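Local coordinates for variant surface glycoprotein MITAT 1.1 (Trypanosoma brucei brucei, PDB 5LY9) that forms the dense surface coat of the parasite, one of a large series of antigenically distinct glycoproteins whose successive expression evades the host immune response, at residues 20-30 and 152-162; 102-113 and 140-149. All coordinates share one frame; numbering follows the deposited sequence.

In the fold
Contacts 1 and 2 follow one another along the long axis of the N-terminal part of this surface glycoprotein, their centres about 17 Å apart. Contact 1 sets the loop after strand 143-144 on the junction of helices 8-21 and 24-55; contact 2 sets 140-149, with strand 143-144 and the chain leaving it, on helix 62-114. They meet where Ser22 packs on Lys102. Each is partly buried and each touches the second subunit, but contact 1 is nearer the centre of the chain and includes several exposed residues, whereas contact 2 has none among those that touch. Contact 1 puts backbone N-H groups and Arg159 on two glutamates, with bridging waters; contact 2 relies on leucine packing, a lysine and a nearby disulfide.

Contact 1: 20-30 and 152-162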
loop_
_atom_site.group_PDB
_atom_site.type_symbol
_atom_site.label_atom_id
_atom_site.label_comp_id
_atom_site.label_asym_id
_atom_site.label_seq_id
_atom_site.Cartn_x
_atom_site.Cartn_y
_atom_site.Cartn_z
ATOM N N GLU A 20 16.645 5.343 -7.407
ATOM C CA GLU A 20 15.781 6.103 -6.508
ATOM C C GLU A 20 14.416 5.416 -6.348
ATOM O O GLU A 20 13.926 5.215 -5.217
ATOM C CB GLU A 20 15.592 7.548 -6.969
ATOM C CG GLU A 20 14.631 8.350 -6.074
ATOM C CD GLU A 20 14.843 9.845 -6.156
ATOM O OE1 GLU A 20 16.010 10.320 -5.855
ATOM O OE2 GLU A 20 13.872 10.507 -6.619
ATOM N N LEU A 21 13.825 5.040 -7.481
ATOM C CA LEU A 21 12.513 4.423 -7.509
ATOM C C LEU A 21 12.463 3.125 -6.728
ATOM O O LEU A 21 11.441 2.754 -6.189
ATOM C CB LEU A 21 11.938 4.293 -8.905
ATOM C CG LEU A 21 11.704 5.532 -9.776
ATOM C CD1 LEU A 21 11.230 5.043 -11.151
ATOM C CD2 LEU A 21 10.670 6.429 -9.122
ATOM N N SER A 22 13.580 2.438 -6.634
ATOM C CA SER A 22 13.682 1.150 -5.975
ATOM C C SER A 22 13.273 1.236 -4.499
ATOM O O SER A 22 12.793 0.246 -3.983
ATOM C CB SER A 22 15.123 0.584 -6.120
ATOM O OG SER A 22 15.943 1.267 -5.238
ATOM N N LYS A 23 13.356 2.410 -3.865
ATOM C CA LYS A 23 13.025 2.554 -2.452
ATOM C C LYS A 23 11.668 3.123 -2.176
ATOM O O LYS A 23 11.277 3.185 -1.017
ATOM C CB LYS A 23 14.067 3.387 -1.691
ATOM C CG LYS A 23 15.419 2.716 -1.564
ATOM C CD LYS A 23 16.323 3.417 -0.529
ATOM C CE LYS A 23 17.515 2.527 -0.188
ATOM N NZ LYS A 23 18.324 3.316 0.807
ATOM N N VAL A 24 10.930 3.516 -3.202
ATOM C CA VAL A 24 9.642 4.144 -2.967
ATOM C C VAL A 24 8.674 3.237 -2.204
ATOM O O VAL A 24 8.013 3.703 -1.290
ATOM C CB VAL A 24 9.012 4.709 -4.292
ATOM C CG1 VAL A 24 7.558 5.137 -4.079
ATOM C CG2 VAL A 24 9.871 5.852 -4.821
ATOM N N SER A 25 8.581 1.958 -2.545
ATOM C CA SER A 25 7.673 1.007 -1.879
ATOM C C SER A 25 7.943 0.943 -0.413
ATOM O O SER A 25 7.022 1.026 0.443
ATOM C CB SER A 25 7.702 -0.373 -2.516
ATOM O OG SER A 25 7.298 -0.194 -3.877
ATOM N N GLY A 26 9.231 0.772 -0.094
ATOM C CA GLY A 26 9.696 0.779 1.276
ATOM C C GLY A 26 9.459 2.056 2.049
ATOM O O GLY A 26 9.142 2.032 3.254
ATOM N N GLU A 27 9.569 3.170 1.354
ATOM C CA GLU A 27 9.252 4.433 1.994
ATOM C C GLU A 27 7.767 4.532 2.224
ATOM O O GLU A 27 7.385 5.004 3.294
ATOM C CB GLU A 27 9.802 5.660 1.237
ATOM C CG GLU A 27 9.253 6.946 1.822
ATOM C CD GLU A 27 10.044 8.213 1.532
ATOM O OE1 GLU A 27 9.365 9.292 1.492
ATOM O OE2 GLU A 27 11.325 8.179 1.536
ATOM N N MET A 28 6.941 4.055 1.292
ATOM C CA MET A 28 5.547 3.979 1.546
ATOM C C MET A 28 5.184 3.051 2.750
ATOM O O MET A 28 4.258 3.364 3.558
ATOM C CB MET A 28 4.783 3.659 0.269
ATOM C CG MET A 28 4.828 4.766 -0.759
ATOM S SD MET A 28 4.063 6.289 -0.132
ATOM C CE MET A 28 5.388 7.201 0.656
ATOM N N LEU A 29 5.871 1.942 2.922
ATOM C CA LEU A 29 5.658 1.150 4.131
ATOM C C LEU A 29 5.987 1.910 5.379
ATOM O O LEU A 29 5.155 1.964 6.324
ATOM C CB LEU A 29 6.494 -0.130 4.121
ATOM C CG LEU A 29 6.466 -1.009 5.352
ATOM C CD1 LEU A 29 5.061 -1.417 5.706
ATOM C CD2 LEU A 29 7.495 -2.167 5.127
ATOM N N ASN A 30 7.142 2.563 5.371
ATOM C CA ASN A 30 7.556 3.332 6.509
ATOM C C ASN A 30 6.504 4.421 6.818
ATOM O O ASN A 30 6.112 4.636 7.985
ATOM C CB ASN A 30 8.882 4.020 6.283
ATOM C CG ASN A 30 9.407 4.619 7.595
ATOM O OD1 ASN A 30 9.753 3.884 8.516
ATOM N ND2 ASN A 30 9.385 5.951 7.696
ATOM N N THR A 152 10.756 -5.345 0.218
ATOM C CA THR A 152 10.001 -4.239 0.770
ATOM C C THR A 152 10.213 -4.264 2.286
ATOM O O THR A 152 9.810 -5.237 2.993
ATOM C CB THR A 152 8.525 -4.445 0.503
ATOM O OG1 THR A 152 8.300 -4.453 -0.882
ATOM C CG2 THR A 152 7.728 -3.359 1.079
ATOM N N LYS A 153 10.825 -3.201 2.747
ATOM C CA LYS A 153 11.099 -2.940 4.150
ATOM C C LYS A 153 11.183 -1.437 4.365
ATOM O O LYS A 153 11.249 -0.648 3.425
ATOM C CB LYS A 153 12.454 -3.621 4.506
ATOM C CG LYS A 153 13.602 -3.098 3.663
ATOM C CD LYS A 153 14.931 -3.869 3.898
ATOM C CE LYS A 153 16.061 -3.190 3.073
ATOM N NZ LYS A 153 17.343 -3.913 3.206
ATOM N N PRO A 154 11.109 -1.001 5.608
ATOM C CA PRO A 154 11.047 0.460 5.749
ATOM C C PRO A 154 12.307 1.113 5.161
ATOM O O PRO A 154 13.401 0.518 5.230
ATOM C CB PRO A 154 10.934 0.667 7.251
ATOM C CG PRO A 154 10.451 -0.618 7.818
ATOM C CD PRO A 154 10.887 -1.723 6.879
ATOM N N GLU A 155 12.143 2.190 4.414
ATOM C CA GLU A 155 13.249 2.884 3.759
ATOM C C GLU A 155 13.008 4.344 3.797
ATOM O O GLU A 155 11.875 4.830 3.874
ATOM C CB GLU A 155 13.341 2.620 2.206
ATOM C CG GLU A 155 13.338 1.203 1.704
ATOM C CD GLU A 155 14.677 0.524 1.700
ATOM O OE1 GLU A 155 14.728 -0.618 1.205
ATOM O OE2 GLU A 155 15.672 1.096 2.169
ATOM N N ALA A 156 14.113 5.089 3.664
ATOM C CA ALA A 156 14.025 6.499 3.360
ATOM C C ALA A 156 14.630 6.600 1.949
ATOM O O ALA A 156 15.816 6.380 1.770
ATOM C CB ALA A 156 14.819 7.289 4.339
ATOM N N ALA A 157 13.800 6.970 0.992
ATOM C CA ALA A 157 14.223 7.129 -0.412
ATOM C C ALA A 157 14.831 8.500 -0.687
ATOM O O ALA A 157 14.627 9.502 0.046
ATOM C CB ALA A 157 13.022 6.931 -1.264
ATOM N N THR A 158 15.640 8.573 -1.736
ATOM C CA THR A 158 16.162 9.848 -2.156
ATOM C C THR A 158 15.084 10.633 -2.891
ATOM O O THR A 158 14.111 10.077 -3.322
ATOM C CB THR A 158 17.412 9.704 -2.979
ATOM O OG1 THR A 158 17.166 8.922 -4.167
ATOM C CG2 THR A 158 18.514 9.069 -2.158
ATOM N N ARG A 159 15.298 11.941 -3.020
ATOM C CA ARG A 159 14.343 12.839 -3.599
ATOM C C ARG A 159 14.967 13.757 -4.606
ATOM O O ARG A 159 14.436 14.852 -4.889
ATOM C CB ARG A 159 13.771 13.679 -2.430
ATOM C CG ARG A 159 12.932 12.811 -1.514
ATOM C CD ARG A 159 11.504 12.813 -1.967
ATOM N NE ARG A 159 10.637 11.967 -1.141
ATOM C CZ ARG A 159 9.320 11.881 -1.316
ATOM N NH1 ARG A 159 8.684 12.559 -2.257
ATOM N NH2 ARG A 159 8.642 11.082 -0.525
ATOM N N THR A 160 16.041 13.282 -5.257
ATOM C CA THR A 160 16.698 14.098 -6.247
ATOM C C THR A 160 16.322 13.781 -7.639
ATOM O O THR A 160 16.497 14.648 -8.544
ATOM C CB THR A 160 18.254 13.940 -6.111
ATOM O OG1 THR A 160 18.626 12.582 -5.866
ATOM C CG2 THR A 160 18.708 14.803 -4.910
ATOM N N GLU A 161 15.877 12.529 -7.884
ATOM C CA GLU A 161 15.654 12.124 -9.263
ATOM C C GLU A 161 14.207 12.358 -9.713
ATOM O O GLU A 161 13.957 12.593 -10.913
ATOM C CB GLU A 161 16.079 10.694 -9.530
ATOM C CG GLU A 161 17.471 10.352 -8.972
ATOM C CD GLU A 161 18.532 11.362 -9.407
ATOM O OE1 GLU A 161 18.568 11.768 -10.595
ATOM O OE2 GLU A 161 19.288 11.799 -8.487
ATOM N N LEU A 162 13.281 12.348 -8.757
ATOM C CA LEU A 162 11.868 12.604 -9.055
ATOM C C LEU A 162 11.388 13.550 -7.989
ATOM O O LEU A 162 11.225 13.162 -6.822
ATOM C CB LEU A 162 11.058 11.292 -9.052
ATOM C CG LEU A 162 9.528 11.460 -9.134
ATOM C CD1 LEU A 162 9.197 12.432 -10.272
ATOM C CD2 LEU A 162 8.789 10.111 -9.264
HETATM O O HOH W 1 15.775 5.969 -3.105
HETATM O O HOH W 2 18.107 6.418 0.088
HETATM O O HOH W 3 16.808 3.588 3.462
HETATM O O HOH W 4 12.212 10.486 0.770
#
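Glu27 and Glu155 bring their CA atoms to 4.6 Å where 152-162, a chain without regular structure, runs antiparallel to 20-30. The latter passes from one helix to the next through a type I turn from Leu21 to Val24. Backbone touches backbone at Gly26: its O accepts a weak hydrogen bond from Glu155 N, while its CA lies 3.0 Å from Lys153 O, an approach possible because glycine has no side chain there. Two glutamates then grip the loop. Glu20, with CG anti to the backbone N (chi1 177°), reaches into the bend at 158-162. Its OE1 accepts from Thr160 N and, at 3.0 Å, from Glu161 N, both on the syn side and 20-30° out of the carboxylate plane. OE2 takes Leu162 N at 2.9 Å and also pairs with Arg253. Glu27, seven residues on and past the Leu21-Val24 turn, stretches out to the loop: Ala157 N meets OE2 at 2.8 Å, nearly in line with the C-O bond, and Arg159 NH2 reaches OE1 at 2.8 Å, in the guanidinium plane but from above the carboxylate. Arg159 NH2 has a second acid, Glu256. Water 4 links Glu27 OE2, Ala157 O and Arg159 NE. Lys23 crosses Glu155 at about a right angle; their NZ to OE2 salt bridge is long, and water 3 joins the two. Apolar contacts finish both ends, with Leu29 CD2 against Pro154 CD and Leu21 CD2 4.1 Å from Leu162 CD2. Backbone N-H donors and one arginine at each carboxylate (Arg253 at Glu20, Arg159 at Glu27) would probably stabilise the negative charges, and thus a loop lacking secondary structure is held to the helices by side-chain acceptors.

Contact 2: 102-113 and 140-149; sequences KGSIDEFLNLLE and LDDQECALSM. With GOL (glycerol), chain E.
An inverse gamma turn centred on Leu147, in the irregular chain that leaves the small three-stranded antiparallel sheet, sets the leucine side chain against helix 62-114. Leu147 is the central apolar piece. Its CD1 rests on the backbone of Asn110, 3.8 Å from Asn110 N, and its CD2 lies 4.1 Å from CD1 of Leu109, the two leucines crossing at about a right angle. The same Leu109 CD1 meets Cys145 SG, which is disulfide-bonded to Cys15. Asp106 slides past Leu147 in the opposite direction, OD1 coming 3.6 Å from CD2. Toward the start of 102-113 Lys102 runs out extended and turns only at its last torsion (chi4 54°), which carries NZ to two oxygens: Ser148 O at 2.8 Å, approached from above the carbonyl plane, and OD2 of Asp106, also at 2.8 Å, on its syn lone pair. Water 5 bridges NZ to Ala146 O. The ammonium group is probably balanced mainly by the Asp106 carboxylate, whose OD2 Tyr100 of the second subunit holds as well. Met149 CE packs on the aliphatic part of Lys102, 3.9 Å from CD. At the other end Leu140 CD2 touches the carboxylate of Glu113, which is paired with Arg135. A glycerol, probably from the crystallisation liquor, gives O1 and O2 to Leu147 O and O3 to Glu107 OE1 at 2.7 Å. Around this contact, helix 8-21 supplies Cys15, Thr18, which bonds to both Lys102 and Asp106, and Trp11 against Leu140; strand 135-136 brings Arg135 over Leu140 and Leu147, and helix 62-114 packs Phe108 and Leu111 on the second subunit.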
loop_
_atom_site.group_PDB
_atom_site.type_symbol
_atom_site.label_atom_id
_atom_site.label_comp_id
_atom_site.label_asym_id
_atom_site.label_seq_id
_atom_site.Cartn_x
_atom_site.Cartn_y
_atom_site.Cartn_z
ATOM N N LYS A 102 9.462 1.757 -12.960
ATOM C CA LYS A 102 10.748 1.093 -12.791
ATOM C C LYS A 102 10.834 -0.174 -13.600
ATOM O O LYS A 102 11.894 -0.493 -14.224
ATOM C CB LYS A 102 10.972 0.808 -11.335
ATOM C CG LYS A 102 12.273 0.137 -11.083
ATOM C CD LYS A 102 12.641 0.127 -9.641
ATOM C CE LYS A 102 13.588 -0.975 -9.215
ATOM N NZ LYS A 102 14.870 -1.042 -10.011
ATOM N N GLY A 103 9.708 -0.909 -13.689
ATOM C CA GLY A 103 9.729 -2.167 -14.478
ATOM C C GLY A 103 9.975 -1.920 -15.924
ATOM O O GLY A 103 10.699 -2.679 -16.596
ATOM N N SER A 104 9.415 -0.849 -16.483
ATOM C CA SER A 104 9.662 -0.557 -17.857
ATOM C C SER A 104 11.078 -0.034 -18.108
ATOM O O SER A 104 11.741 -0.461 -19.086
ATOM C CB SER A 104 8.698 0.518 -18.422
ATOM O OG SER A 104 7.297 0.039 -18.255
ATOM N N ILE A 105 11.559 0.878 -17.240
ATOM C CA ILE A 105 12.937 1.329 -17.338
ATOM C C ILE A 105 13.896 0.142 -17.278
ATOM O O ILE A 105 14.795 0.031 -18.101
ATOM C CB ILE A 105 13.265 2.334 -16.241
ATOM C CG1 ILE A 105 12.407 3.603 -16.492
ATOM C CG2 ILE A 105 14.756 2.631 -16.214
ATOM C CD1 ILE A 105 12.492 4.539 -15.298
ATOM N N ASP A 106 13.715 -0.737 -16.317
ATOM C CA ASP A 106 14.676 -1.827 -16.139
ATOM C C ASP A 106 14.668 -2.759 -17.373
ATOM O O ASP A 106 15.700 -3.280 -17.821
ATOM C CB ASP A 106 14.388 -2.598 -14.836
ATOM C CG ASP A 106 14.747 -1.823 -13.575
ATOM O OD1 ASP A 106 15.292 -0.688 -13.696
ATOM O OD2 ASP A 106 14.495 -2.393 -12.467
ATOM N N GLU A 107 13.475 -3.017 -17.893
ATOM C CA GLU A 107 13.352 -3.936 -19.048
ATOM C C GLU A 107 14.068 -3.311 -20.255
ATOM O O GLU A 107 14.815 -3.998 -20.997
ATOM C CB GLU A 107 11.901 -4.267 -19.315
ATOM C CG GLU A 107 11.613 -5.173 -20.513
ATOM C CD GLU A 107 12.082 -6.612 -20.333
ATOM O OE1 GLU A 107 12.155 -7.052 -19.128
ATOM O OE2 GLU A 107 12.254 -7.291 -21.423
ATOM N N PHE A 108 13.836 -2.027 -20.504
ATOM C CA PHE A 108 14.445 -1.393 -21.702
ATOM C C PHE A 108 15.963 -1.284 -21.519
ATOM O O PHE A 108 16.732 -1.554 -22.464
ATOM C CB PHE A 108 13.796 -0.102 -22.118
ATOM C CG PHE A 108 14.092 0.263 -23.515
ATOM C CD1 PHE A 108 13.428 -0.410 -24.578
ATOM C CD2 PHE A 108 15.117 1.119 -23.809
ATOM C CE1 PHE A 108 13.731 -0.113 -25.864
ATOM C CE2 PHE A 108 15.413 1.417 -25.126
ATOM C CZ PHE A 108 14.778 0.797 -26.130
ATOM N N LEU A 109 16.411 -0.826 -20.347
ATOM C CA LEU A 109 17.856 -0.763 -20.109
ATOM C C LEU A 109 18.518 -2.134 -20.239
ATOM O O LEU A 109 19.606 -2.243 -20.815
ATOM C CB LEU A 109 18.228 -0.156 -18.747
ATOM C CG LEU A 109 18.021 1.349 -18.539
ATOM C CD1 LEU A 109 18.304 1.697 -17.109
ATOM C CD2 LEU A 109 18.877 2.231 -19.416
ATOM N N ASN A 110 17.882 -3.159 -19.676
ATOM C CA ASN A 110 18.382 -4.507 -19.791
ATOM C C ASN A 110 18.500 -4.908 -21.274
ATOM O O ASN A 110 19.506 -5.572 -21.669
ATOM C CB ASN A 110 17.493 -5.508 -19.064
ATOM C CG ASN A 110 17.977 -6.953 -19.202
ATOM O OD1 ASN A 110 18.946 -7.339 -18.566
ATOM N ND2 ASN A 110 17.344 -7.712 -20.060
ATOM N N LEU A 111 17.483 -4.552 -22.090
ATOM C CA LEU A 111 17.519 -4.979 -23.479
ATOM C C LEU A 111 18.711 -4.272 -24.178
ATOM O O LEU A 111 19.484 -4.920 -24.862
ATOM C CB LEU A 111 16.199 -4.616 -24.194
ATOM C CG LEU A 111 16.235 -4.839 -25.694
ATOM C CD1 LEU A 111 16.463 -6.325 -26.018
ATOM C CD2 LEU A 111 14.973 -4.358 -26.311
ATOM N N LEU A 112 18.884 -2.971 -23.961
ATOM C CA LEU A 112 19.983 -2.253 -24.567
ATOM C C LEU A 112 21.302 -2.844 -24.113
ATOM O O LEU A 112 22.227 -3.024 -24.955
ATOM C CB LEU A 112 19.969 -0.771 -24.284
ATOM C CG LEU A 112 18.849 0.037 -24.895
ATOM C CD1 LEU A 112 18.940 1.512 -24.476
ATOM C CD2 LEU A 112 18.809 -0.164 -26.356
ATOM N N GLU A 113 21.442 -3.146 -22.822
ATOM C CA GLU A 113 22.657 -3.806 -22.351
ATOM C C GLU A 113 22.942 -5.110 -23.060
ATOM O O GLU A 113 24.116 -5.490 -23.322
ATOM C CB GLU A 113 22.604 -4.001 -20.836
ATOM C CG GLU A 113 23.944 -4.294 -20.236
ATOM C CD GLU A 113 23.893 -4.399 -18.700
ATOM O OE1 GLU A 113 22.868 -3.939 -18.083
ATOM O OE2 GLU A 113 24.889 -4.948 -18.124
ATOM N N LEU A 140 27.003 -0.034 -13.610
ATOM C CA LEU A 140 27.365 0.140 -14.991
ATOM C C LEU A 140 28.310 1.298 -14.991
ATOM O O LEU A 140 27.972 2.390 -14.626
ATOM C CB LEU A 140 26.143 0.496 -15.873
ATOM C CG LEU A 140 25.376 -0.624 -16.457
ATOM C CD1 LEU A 140 24.152 -0.025 -17.212
ATOM C CD2 LEU A 140 26.221 -1.507 -17.359
ATOM N N ASP A 141 29.533 1.012 -15.424
ATOM C CA ASP A 141 30.683 1.846 -15.105
ATOM C C ASP A 141 30.689 2.278 -13.648
ATOM O O ASP A 141 30.779 1.463 -12.717
ATOM C CB ASP A 141 30.707 3.003 -16.066
ATOM C CG ASP A 141 31.076 2.578 -17.518
ATOM O OD1 ASP A 141 31.826 1.562 -17.849
ATOM O OD2 ASP A 141 30.588 3.353 -18.321
ATOM N N ASP A 142 30.625 3.538 -13.404
ATOM C CA ASP A 142 30.694 3.898 -12.000
ATOM C C ASP A 142 29.318 4.152 -11.398
ATOM O O ASP A 142 29.265 4.664 -10.320
ATOM C CB ASP A 142 31.595 5.108 -11.834
ATOM C CG ASP A 142 31.169 6.298 -12.647
ATOM O OD1 ASP A 142 30.446 6.134 -13.667
ATOM O OD2 ASP A 142 31.621 7.444 -12.282
ATOM N N GLN A 143 28.226 3.852 -12.106
ATOM C CA GLN A 143 26.886 4.237 -11.673
ATOM C C GLN A 143 26.121 2.991 -11.199
ATOM O O GLN A 143 25.995 2.029 -11.964
ATOM C CB GLN A 143 26.162 4.880 -12.847
ATOM C CG GLN A 143 24.708 5.272 -12.637
ATOM C CD GLN A 143 24.415 6.049 -11.388
ATOM O OE1 GLN A 143 25.015 7.125 -11.235
ATOM N NE2 GLN A 143 23.459 5.549 -10.472
ATOM N N GLU A 144 25.594 3.031 -9.982
ATOM C CA GLU A 144 24.705 1.971 -9.555
ATOM C C GLU A 144 23.534 1.887 -10.549
ATOM O O GLU A 144 22.901 2.901 -10.914
ATOM C CB GLU A 144 24.206 2.241 -8.170
ATOM C CG GLU A 144 23.351 1.201 -7.587
ATOM C CD GLU A 144 23.964 -0.145 -7.280
ATOM O OE1 GLU A 144 25.171 -0.384 -7.453
ATOM O OE2 GLU A 144 23.161 -1.008 -6.777
ATOM N N CYS A 145 23.282 0.673 -11.000
ATOM C CA CYS A 145 22.214 0.392 -11.952
ATOM C C CYS A 145 21.737 -1.059 -11.820
ATOM O O CYS A 145 21.977 -1.892 -12.724
ATOM C CB CYS A 145 22.723 0.700 -13.346
ATOM S SG CYS A 145 21.394 1.059 -14.520
ATOM N N ALA A 146 21.079 -1.340 -10.704
ATOM C CA ALA A 146 20.657 -2.693 -10.400
ATOM C C ALA A 146 19.283 -2.752 -11.067
ATOM O O ALA A 146 18.298 -2.068 -10.629
ATOM C CB ALA A 146 20.563 -2.979 -8.919
ATOM N N LEU A 147 19.174 -3.638 -12.017
ATOM C CA LEU A 147 17.847 -3.734 -12.752
ATOM C C LEU A 147 17.035 -4.800 -11.987
ATOM O O LEU A 147 16.719 -5.887 -12.491
ATOM C CB LEU A 147 18.120 -4.106 -14.150
ATOM C CG LEU A 147 19.094 -3.179 -14.837
ATOM C CD1 LEU A 147 19.390 -3.586 -16.259
ATOM C CD2 LEU A 147 18.548 -1.753 -14.829
ATOM N N SER A 148 16.743 -4.454 -10.730
ATOM C CA SER A 148 16.057 -5.344 -9.823
ATOM C C SER A 148 15.292 -4.538 -8.808
ATOM O O SER A 148 15.569 -3.349 -8.643
ATOM C CB SER A 148 17.054 -6.273 -9.064
ATOM O OG SER A 148 18.006 -5.505 -8.359
ATOM N N MET A 149 14.388 -5.185 -8.067
ATOM C CA MET A 149 13.593 -4.521 -7.075
ATOM C C MET A 149 13.948 -5.112 -5.732
ATOM O O MET A 149 13.964 -6.350 -5.582
ATOM C CB MET A 149 12.084 -4.732 -7.350
ATOM C CG MET A 149 11.114 -4.150 -6.315
ATOM S SD MET A 149 11.087 -2.376 -6.317
ATOM C CE MET A 149 10.013 -2.082 -7.734
HETATM C C1 GOL E . 16.662 -7.075 -15.736
HETATM O O1 GOL E . 17.312 -7.608 -14.573
HETATM C C2 GOL E . 15.152 -7.071 -15.542
HETATM O O2 GOL E . 14.851 -6.224 -14.440
HETATM C C3 GOL E . 14.451 -6.446 -16.714
HETATM O O3 GOL E . 14.515 -7.281 -17.886
HETATM O O HOH W 5 17.569 -0.565 -8.641
#